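Local coordinates for glucan-binding protein C, GbpC (Streptococcus mutans UA159, PDB 5UQZ) that probably binds glucan at the streptococcal cell surface and mediates both sucrose-dependent and sucrose-independent adherence, at residues N80-K85 with Q112-D117; L74-V79 with E120-K125. All coordinates share one frame; numbering follows the deposited sequence.

Contact 1 (N80-K85 with Q112-D117); sequences NQYLTK and QANPYD
An Asx turn at Asn114 lies against Tyr82 of the short strand 82-83. Asn114 OD1 takes the backbone N-H of Tyr116 at 2.8 Å, the N-H pointing at it from above the amide plane. CG of Asn114, anti to the backbone N (chi1 -174°), is carried over the Tyr82 ring, and chi2 near 0° leaves the amide plane only 4° from that of the ring, the two stacked. CB of Asn114 makes a CH-pi contact 3.6 Å from the centre of that ring, and CG sits over CE1. A water ties the two polar ends together, bound by Tyr82 OH and accepting from Asn114 ND2 at 3.0 Å. Pro115 CD packs against Tyr82 CB, 3.7 Å away.

Further along, Tyr116 OH donates to Leu83 O at 2.7 Å, arriving from above the carbonyl plane. The Lys85 chain slides past the Tyr116 ring in the opposite direction, CE 3.6 Å from Tyr116 CD1, its NZ bound for Glu120. At the other, exposed end, Gln112 runs beside Asn80, with Gln112 CA making a 3.3 Å C-H...O contact to Asn80 O.

Strand 82-83 pairs with strand 110-111, Thr84 caps helix 85-91 through Ala87 N, and Leu83 and Tyr116 both rest on Trp123 of strand 122-127.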
loop_
_atom_site.group_PDB
_atom_site.type_symbol
_atom_site.label_atom_id
_atom_site.label_comp_id
_atom_site.label_asym_id
_atom_site.label_seq_id
_atom_site.Cartn_x
_atom_site.Cartn_y
_atom_site.Cartn_z
ATOM N N ASN A 80 15.931 -15.166 14.350
ATOM C CA ASN A 80 16.265 -16.510 14.757
ATOM C C ASN A 80 15.463 -17.604 14.083
ATOM O O ASN A 80 15.770 -18.757 14.304
ATOM C CB ASN A 80 16.190 -16.634 16.273
ATOM C CG ASN A 80 17.143 -17.749 16.817
ATOM O OD1 ASN A 80 18.382 -17.837 16.520
ATOM N ND2 ASN A 80 16.548 -18.623 17.599
ATOM N N GLN A 81 14.395 -17.304 13.358
ATOM C CA GLN A 81 13.555 -18.334 12.728
ATOM C C GLN A 81 13.318 -17.974 11.268
ATOM O O GLN A 81 12.310 -17.334 10.931
ATOM C CB GLN A 81 12.215 -18.436 13.449
ATOM C CG GLN A 81 12.379 -18.925 14.831
ATOM C CD GLN A 81 12.462 -20.380 14.779
ATOM O OE1 GLN A 81 13.541 -20.938 14.539
ATOM N NE2 GLN A 81 11.301 -21.045 14.990
ATOM N N TYR A 82 14.212 -18.387 10.397
ATOM C CA TYR A 82 13.996 -18.233 8.961
ATOM C C TYR A 82 13.099 -19.348 8.434
ATOM O O TYR A 82 13.154 -20.487 8.899
ATOM C CB TYR A 82 15.323 -18.289 8.219
ATOM C CG TYR A 82 16.259 -17.154 8.576
ATOM C CD1 TYR A 82 16.244 -15.963 7.872
ATOM C CD2 TYR A 82 17.195 -17.283 9.626
ATOM C CE1 TYR A 82 17.109 -14.938 8.193
ATOM C CE2 TYR A 82 18.085 -16.277 9.937
ATOM C CZ TYR A 82 18.038 -15.109 9.198
ATOM O OH TYR A 82 18.910 -14.093 9.497
ATOM N N LEU A 83 12.251 -19.020 7.443
ATOM C CA LEU A 83 11.430 -20.045 6.822
ATOM C C LEU A 83 12.308 -20.879 5.906
ATOM O O LEU A 83 13.019 -20.340 5.063
ATOM C CB LEU A 83 10.310 -19.350 6.031
ATOM C CG LEU A 83 9.290 -20.275 5.394
ATOM C CD1 LEU A 83 8.429 -20.947 6.453
ATOM C CD2 LEU A 83 8.403 -19.464 4.397
ATOM N N THR A 84 12.243 -22.195 6.038
ATOM C CA THR A 84 13.051 -23.030 5.147
ATOM C C THR A 84 12.575 -22.860 3.706
ATOM O O THR A 84 11.414 -22.540 3.432
ATOM C CB THR A 84 12.991 -24.515 5.538
ATOM O OG1 THR A 84 11.648 -24.980 5.290
ATOM C CG2 THR A 84 13.449 -24.738 6.980
ATOM N N LYS A 85 13.481 -23.063 2.761
ATOM C CA LYS A 85 13.056 -22.975 1.376
ATOM C C LYS A 85 12.038 -24.041 1.026
ATOM O O LYS A 85 11.143 -23.786 0.222
ATOM C CB LYS A 85 14.243 -22.971 0.406
ATOM C CG LYS A 85 14.967 -21.617 0.424
ATOM C CD LYS A 85 15.897 -21.436 -0.722
ATOM C CE LYS A 85 16.488 -20.018 -0.734
ATOM N NZ LYS A 85 17.402 -19.831 -1.902
ATOM N N GLN A 112 17.273 -21.715 12.285
ATOM C CA GLN A 112 18.060 -20.607 12.801
ATOM C C GLN A 112 19.101 -20.121 11.816
ATOM O O GLN A 112 19.585 -18.996 11.974
ATOM C CB GLN A 112 18.686 -20.995 14.144
ATOM C CG GLN A 112 17.597 -21.282 15.210
ATOM C CD GLN A 112 18.169 -21.709 16.533
ATOM O OE1 GLN A 112 19.259 -21.269 16.898
ATOM N NE2 GLN A 112 17.426 -22.476 17.321
ATOM N N ALA A 113 19.511 -20.947 10.862
ATOM C CA ALA A 113 20.529 -20.565 9.897
ATOM C C ALA A 113 19.855 -20.050 8.619
ATOM O O ALA A 113 19.102 -20.778 7.959
ATOM C CB ALA A 113 21.398 -21.778 9.573
ATOM N N ASN A 114 20.170 -18.834 8.238
ATOM C CA ASN A 114 19.518 -18.227 7.082
ATOM C C ASN A 114 19.822 -19.020 5.805
ATOM O O ASN A 114 20.998 -19.126 5.425
ATOM C CB ASN A 114 20.090 -16.819 6.918
ATOM C CG ASN A 114 19.370 -16.018 5.806
ATOM O OD1 ASN A 114 18.453 -16.544 5.141
ATOM N ND2 ASN A 114 19.745 -14.756 5.632
ATOM N N PRO A 115 18.819 -19.545 5.086
ATOM C CA PRO A 115 19.103 -20.246 3.841
ATOM C C PRO A 115 19.049 -19.333 2.631
ATOM O O PRO A 115 19.306 -19.818 1.518
ATOM C CB PRO A 115 17.968 -21.266 3.764
ATOM C CG PRO A 115 16.790 -20.532 4.383
ATOM C CD PRO A 115 17.392 -19.665 5.509
ATOM N N TYR A 116 18.657 -18.070 2.770
ATOM C CA TYR A 116 18.459 -17.158 1.650
ATOM C C TYR A 116 19.761 -16.428 1.332
ATOM O O TYR A 116 20.506 -15.997 2.221
ATOM C CB TYR A 116 17.335 -16.143 1.936
ATOM C CG TYR A 116 16.010 -16.836 2.161
ATOM C CD1 TYR A 116 15.192 -17.209 1.087
ATOM C CD2 TYR A 116 15.580 -17.173 3.430
ATOM C CE1 TYR A 116 14.048 -17.920 1.260
ATOM C CE2 TYR A 116 14.409 -17.899 3.642
ATOM C CZ TYR A 116 13.650 -18.252 2.556
ATOM O OH TYR A 116 12.503 -19.018 2.732
ATOM N N ASP A 117 20.038 -16.272 0.050
ATOM C CA ASP A 117 21.163 -15.484 -0.402
ATOM C C ASP A 117 20.912 -14.015 -0.049
ATOM O O ASP A 117 19.756 -13.575 0.003
ATOM C CB ASP A 117 21.226 -15.614 -1.917
ATOM C CG ASP A 117 22.503 -15.053 -2.483
ATOM O OD1 ASP A 117 23.513 -15.784 -2.521
ATOM O OD2 ASP A 117 22.539 -13.869 -2.873
HETATM O O HOH W 1 21.262 -13.817 8.015
#

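Contact 2 (L74-V79 with E120-K125); sequences LSIEGV and EDTWFK
Phe124 has its CG between the backbone N and the carbonyl carbon (chi1 50°), while Val79 has CG1 anti to its own N; from these positions the two side chains cross at about a right angle. Val79 CG2 stands over the centre of the Phe124 ring, 3.8 Å from the centroid, in a CH-pi contact only 11° off the ring normal. The other branch, CG1, drops beside the root of the ring, 3.5 Å from Phe124 CB, so the valine grips both the ring and its stem.

Ile76 and Thr122 meet tip to tip, with Ile76 CD1 3.7 Å from Thr122 CG2. That threonine methyl also lies at the edge of the Phe124 ring, in its plane, whereas Ile76 CD1 approaches the ring obliquely and more loosely. Leu74 slides past Thr122 in the opposite direction; its CD1 touches two oxygens, Thr122 OG1 and Glu120 O, each 3.4 Å away.

The strands 74-77 and 122-125 run nearly parallel, 12° apart, but their axes stay 10.7 Å from each other. They belong to different sheets: strand 73-77 pairs with 132-137, strand 122-127 with 167-172. This is consistent with packing between two layers of the beta-supersandwich, and Ile132 joins it by touching both Val79 and Phe124.

Between the two segments the contact is made by methyl groups, one aromatic face and a leucine methyl against two oxygens, which implies that burial of apolar surface, more than directed polar bonds, accounts for it.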
loop_
_atom_site.group_PDB
_atom_site.type_symbol
_atom_site.label_atom_id
_atom_site.label_comp_id
_atom_site.label_asym_id
_atom_site.label_seq_id
_atom_site.Cartn_x
_atom_site.Cartn_y
_atom_site.Cartn_z
ATOM N N LEU A 74 20.870 -7.742 1.127
ATOM C CA LEU A 74 20.501 -7.678 2.532
ATOM C C LEU A 74 21.520 -8.324 3.454
ATOM O O LEU A 74 22.039 -9.392 3.146
ATOM C CB LEU A 74 19.346 -8.722 2.727
ATOM C CG LEU A 74 18.049 -8.366 2.053
ATOM C CD1 LEU A 74 17.103 -9.550 1.977
ATOM C CD2 LEU A 74 17.363 -7.151 2.691
ATOM N N SER A 75 21.679 -7.749 4.646
ATOM C CA SER A 75 22.373 -8.343 5.776
ATOM C C SER A 75 21.458 -8.179 6.971
ATOM O O SER A 75 20.997 -7.064 7.241
ATOM C CB SER A 75 23.699 -7.593 6.033
ATOM O OG SER A 75 24.408 -8.159 7.112
ATOM N N ILE A 76 21.160 -9.280 7.655
ATOM C CA ILE A 76 20.089 -9.287 8.646
ATOM C C ILE A 76 20.668 -9.708 9.987
ATOM O O ILE A 76 21.354 -10.731 10.067
ATOM C CB ILE A 76 18.959 -10.251 8.217
ATOM C CG1 ILE A 76 18.398 -9.904 6.843
ATOM C CG2 ILE A 76 17.859 -10.298 9.266
ATOM C CD1 ILE A 76 17.559 -11.046 6.224
ATOM N N GLU A 77 20.348 -8.951 11.026
ATOM C CA GLU A 77 20.724 -9.276 12.382
ATOM C C GLU A 77 19.476 -9.372 13.245
ATOM O O GLU A 77 18.538 -8.587 13.101
ATOM C CB GLU A 77 21.645 -8.195 12.957
ATOM C CG GLU A 77 22.254 -8.578 14.305
ATOM C CD GLU A 77 23.162 -7.515 14.917
ATOM O OE1 GLU A 77 23.334 -6.413 14.329
ATOM O OE2 GLU A 77 23.724 -7.776 16.011
ATOM N N GLY A 78 19.452 -10.367 14.124
ATOM C CA GLY A 78 18.403 -10.490 15.117
ATOM C C GLY A 78 17.288 -11.459 14.766
ATOM O O GLY A 78 16.386 -11.635 15.584
ATOM N N VAL A 79 17.286 -12.074 13.593
ATOM C CA VAL A 79 16.261 -13.054 13.214
ATOM C C VAL A 79 16.762 -14.422 13.603
ATOM O O VAL A 79 17.889 -14.802 13.243
ATOM C CB VAL A 79 15.978 -12.990 11.701
ATOM C CG1 VAL A 79 15.123 -14.184 11.270
ATOM C CG2 VAL A 79 15.252 -11.673 11.366
ATOM N N GLU A 120 18.365 -12.018 -2.432
ATOM C CA GLU A 120 16.979 -12.401 -2.700
ATOM C C GLU A 120 16.065 -12.073 -1.522
ATOM O O GLU A 120 16.496 -11.865 -0.375
ATOM C CB GLU A 120 16.838 -13.859 -3.084
ATOM C CG GLU A 120 17.152 -14.737 -1.917
ATOM C CD GLU A 120 17.107 -16.245 -2.249
ATOM O OE1 GLU A 120 16.219 -16.662 -3.001
ATOM O OE2 GLU A 120 17.930 -17.027 -1.743
ATOM N N ASP A 121 14.781 -11.944 -1.866
ATOM C CA ASP A 121 13.763 -11.769 -0.843
ATOM C C ASP A 121 13.879 -12.893 0.179
ATOM O O ASP A 121 14.137 -14.038 -0.174
ATOM C CB ASP A 121 12.370 -11.808 -1.476
ATOM C CG ASP A 121 12.108 -10.703 -2.478
ATOM O OD1 ASP A 121 12.802 -9.657 -2.484
ATOM O OD2 ASP A 121 11.144 -10.863 -3.247
ATOM N N THR A 122 13.689 -12.557 1.451
ATOM C CA THR A 122 13.949 -13.487 2.551
ATOM C C THR A 122 12.702 -13.653 3.400
ATOM O O THR A 122 11.993 -12.691 3.651
ATOM C CB THR A 122 15.102 -12.872 3.382
ATOM O OG1 THR A 122 16.274 -12.788 2.537
ATOM C CG2 THR A 122 15.469 -13.692 4.601
ATOM N N TRP A 123 12.432 -14.842 3.894
ATOM C CA TRP A 123 11.243 -15.125 4.704
ATOM C C TRP A 123 11.665 -15.544 6.103
ATOM O O TRP A 123 12.588 -16.365 6.252
ATOM C CB TRP A 123 10.463 -16.282 4.071
ATOM C CG TRP A 123 9.676 -15.966 2.853
ATOM C CD1 TRP A 123 10.144 -15.924 1.547
ATOM C CD2 TRP A 123 8.268 -15.720 2.774
ATOM N NE1 TRP A 123 9.101 -15.662 0.682
ATOM C CE2 TRP A 123 7.942 -15.538 1.408
ATOM C CE3 TRP A 123 7.259 -15.638 3.728
ATOM C CZ2 TRP A 123 6.644 -15.295 0.995
ATOM C CZ3 TRP A 123 5.980 -15.387 3.326
ATOM C CH2 TRP A 123 5.681 -15.208 1.970
ATOM N N PHE A 124 10.943 -15.051 7.104
ATOM C CA PHE A 124 11.241 -15.413 8.479
ATOM C C PHE A 124 10.038 -15.107 9.349
ATOM O O PHE A 124 9.134 -14.372 8.948
ATOM C CB PHE A 124 12.498 -14.701 9.036
ATOM C CG PHE A 124 12.523 -13.214 8.824
ATOM C CD1 PHE A 124 11.863 -12.352 9.684
ATOM C CD2 PHE A 124 13.231 -12.688 7.753
ATOM C CE1 PHE A 124 11.932 -10.953 9.470
ATOM C CE2 PHE A 124 13.288 -11.322 7.543
ATOM C CZ PHE A 124 12.633 -10.470 8.419
ATOM N N LYS A 125 10.037 -15.675 10.550
ATOM C CA LYS A 125 9.051 -15.337 11.561
ATOM C C LYS A 125 9.665 -14.313 12.497
ATOM O O LYS A 125 10.785 -14.490 12.964
ATOM C CB LYS A 125 8.733 -16.620 12.342
ATOM C CG LYS A 125 7.597 -16.582 13.309
ATOM C CD LYS A 125 7.681 -17.700 14.358
ATOM C CE LYS A 125 7.710 -19.037 13.715
ATOM N NZ LYS A 125 7.475 -20.124 14.735
#

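In the fold
Both contacts involve residues buried in the fold, but contact 1 reaches the surface at Asn80 and Gln112, while contact 2 has no exposed residue among those that touch. Strands 73-77 and 82-83 follow each other in the chain, and Tyr82 serves both places, since its side chain also touches Ile76, Thr122 and Phe124. The two contacts join directly: Gln81 O probably accepts from Lys125 N at 2.8 Å, and Lys85 NZ forms a salt bridge with Glu120 OE2. Their chemistry follows their setting. The loop packing of contact 1 uses a tyrosine hydroxyl, a stacked amide and water; the sheet-to-sheet packing of contact 2 is mainly apolar.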